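Local structure of probable branched-chain amino acid ABC transporter, amino acid binding protein (Thermus thermophilus, 3LKB) at residues 24-29 with 279-284. The protein probably binds branched-chain amino acids such as valine and delivers them to an ABC transporter for uptake into the cell. The protein carries 2 engineered substitutions. Numbering follows the deposited sequence.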
loop_
_atom_site.group_PDB
_atom_site.type_symbol
_atom_site.label_atom_id
_atom_site.label_comp_id
_atom_site.label_asym_id
_atom_site.label_seq_id
_atom_site.Cartn_x
_atom_site.Cartn_y
_atom_site.Cartn_z
ATOM N N GLY A 24 2.762 3.897 6.901
ATOM C CA GLY A 24 3.795 2.900 6.860
ATOM C C GLY A 24 4.472 2.717 5.500
ATOM O O GLY A 24 5.652 2.345 5.453
ATOM N N ALA A 25 3.731 2.939 4.408
ATOM C CA ALA A 25 4.316 2.784 3.077
ATOM C C ALA A 25 5.486 3.784 2.816
ATOM O O ALA A 25 6.633 3.370 2.608
ATOM C CB ALA A 25 3.233 2.851 1.982
ATOM N N PRO A 26 5.203 5.093 2.914
ATOM C CA PRO A 26 6.254 6.086 2.739
ATOM C C PRO A 26 7.366 5.981 3.811
ATOM O O PRO A 26 8.567 6.119 3.491
ATOM C CB PRO A 26 5.488 7.413 2.777
ATOM C CG PRO A 26 4.195 7.125 3.494
ATOM C CD PRO A 26 3.869 5.728 3.037
ATOM N N TYR A 27 6.986 5.662 5.033
ATOM C CA TYR A 27 7.961 5.399 6.076
ATOM C C TYR A 27 8.923 4.240 5.727
ATOM O O TYR A 27 10.138 4.377 5.851
ATOM C CB TYR A 27 7.212 5.040 7.366
ATOM C CG TYR A 27 8.045 5.080 8.612
ATOM C CD1 TYR A 27 7.884 6.114 9.526
ATOM C CD2 TYR A 27 8.978 4.085 8.895
ATOM C CE1 TYR A 27 8.630 6.170 10.703
ATOM C CE2 TYR A 27 9.733 4.129 10.080
ATOM C CZ TYR A 27 9.551 5.184 10.979
ATOM O OH TYR A 27 10.269 5.251 12.176
ATOM N N GLY A 28 8.364 3.096 5.324
ATOM C CA GLY A 28 9.173 1.940 4.990
ATOM C C GLY A 28 10.070 2.331 3.840
ATOM O O GLY A 28 11.266 2.047 3.836
ATOM N N ALA A 29 9.505 3.064 2.898
ATOM C CA ALA A 29 10.242 3.402 1.701
ATOM C C ALA A 29 11.477 4.262 2.053
ATOM O O ALA A 29 12.567 4.077 1.505
ATOM C CB ALA A 29 9.279 4.134 0.673
ATOM N N GLU A 279 6.171 11.300 -6.692
ATOM C CA GLU A 279 6.140 12.622 -6.095
ATOM C C GLU A 279 5.475 12.686 -4.722
ATOM O O GLU A 279 5.995 13.348 -3.805
ATOM C CB GLU A 279 5.476 13.635 -7.023
ATOM C CG GLU A 279 6.298 14.902 -7.091
ATOM C CD GLU A 279 7.641 14.669 -7.828
ATOM O OE1 GLU A 279 7.588 14.538 -9.085
ATOM O OE2 GLU A 279 8.734 14.611 -7.163
ATOM N N ASN A 280 4.344 11.996 -4.589
ATOM C CA ASN A 280 3.612 12.006 -3.339
ATOM C C ASN A 280 4.312 11.255 -2.188
ATOM O O ASN A 280 4.016 11.542 -1.039
ATOM C CB ASN A 280 2.143 11.554 -3.510
ATOM C CG ASN A 280 2.011 10.052 -3.646
ATOM O OD1 ASN A 280 2.360 9.480 -4.671
ATOM N ND2 ASN A 280 1.506 9.403 -2.594
ATOM N N PHE A 281 5.228 10.329 -2.493
ATOM C CA PHE A 281 6.125 9.770 -1.468
ATOM C C PHE A 281 7.174 10.783 -1.063
ATOM O O PHE A 281 7.372 10.999 0.124
ATOM C CB PHE A 281 6.812 8.470 -1.922
ATOM C CG PHE A 281 5.976 7.280 -1.703
ATOM C CD1 PHE A 281 6.419 6.230 -0.913
ATOM C CD2 PHE A 281 4.702 7.214 -2.253
ATOM C CE1 PHE A 281 5.598 5.138 -0.677
ATOM C CE2 PHE A 281 3.889 6.131 -2.015
ATOM C CZ PHE A 281 4.338 5.101 -1.207
ATOM N N ILE A 282 7.834 11.389 -2.053
ATOM C CA ILE A 282 8.894 12.361 -1.837
ATOM C C ILE A 282 8.391 13.435 -0.851
ATOM O O ILE A 282 9.119 13.837 0.061
ATOM C CB ILE A 282 9.324 13.110 -3.147
ATOM C CG1 ILE A 282 10.032 12.223 -4.212
ATOM C CG2 ILE A 282 10.144 14.341 -2.824
ATOM C CD1 ILE A 282 10.754 11.080 -3.667
ATOM N N GLU A 283 7.145 13.873 -1.005
ATOM C CA GLU A 283 6.662 14.965 -0.168
ATOM C C GLU A 283 5.963 14.576 1.131
ATOM O O GLU A 283 5.550 15.445 1.892
ATOM C CB GLU A 283 5.818 15.954 -0.974
ATOM C CG GLU A 283 4.626 15.387 -1.654
ATOM C CD GLU A 283 3.962 16.381 -2.657
ATOM O OE1 GLU A 283 2.749 16.172 -2.964
ATOM O OE2 GLU A 283 4.657 17.345 -3.134
ATOM N N SER A 284 5.800 13.278 1.373
ATOM C CA SER A 284 5.092 12.871 2.549
ATOM C C SER A 284 5.894 13.201 3.791
ATOM O O SER A 284 7.104 13.012 3.815
ATOM C CB SER A 284 4.846 11.383 2.488
ATOM O OG SER A 284 3.972 10.993 3.525
#
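F281 reaches across to P26 and its helical neighbours A25 and A29, a worked example of two helical pieces distant in sequence joined mainly by one aromatic side chain, with no hydrogen bond across. At its CB the side chain still lies close to its own short helix; chi1 of -84° sets CG anti to the carbonyl carbon, and from there the ring extends to the other backbone. CD1 meets the CB of A29, 3.9 Å away and close to the ring plane, so this methyl sits at the ring edge. CE1 makes the closest approach, 3.6 Å from the CA of P26 and equally near the N of the same proline. The backbone C of A25 lies 3.7 Å from CE1 of F281. CZ, at the tip, stops 4.1 Å from the CB of A25. The side chains of P26 and F281 cross at about a right angle. Beside them S284 adds a polar flank: its OG rests 3.9 Å from the CG of P26, yet its hydrogen bonds run to D237 and to the backbone N of N286, where it N-caps helix 285-308. An alanine at F281 would probably open a gap beside helix 21-41 and leave P26 and the methyls of A25 and A29 without their aromatic partner. Q57 of the second subunit also packs on F281. P26 stands at a kink in helix 21-41, its side chain about 10 Å from the bound valine. The contact thus joins this helix, which follows strand 6-14, to the short helix 279-282 just ahead of helix 285-308, within the periplasmic binding protein fold of the leucine-binding protein family.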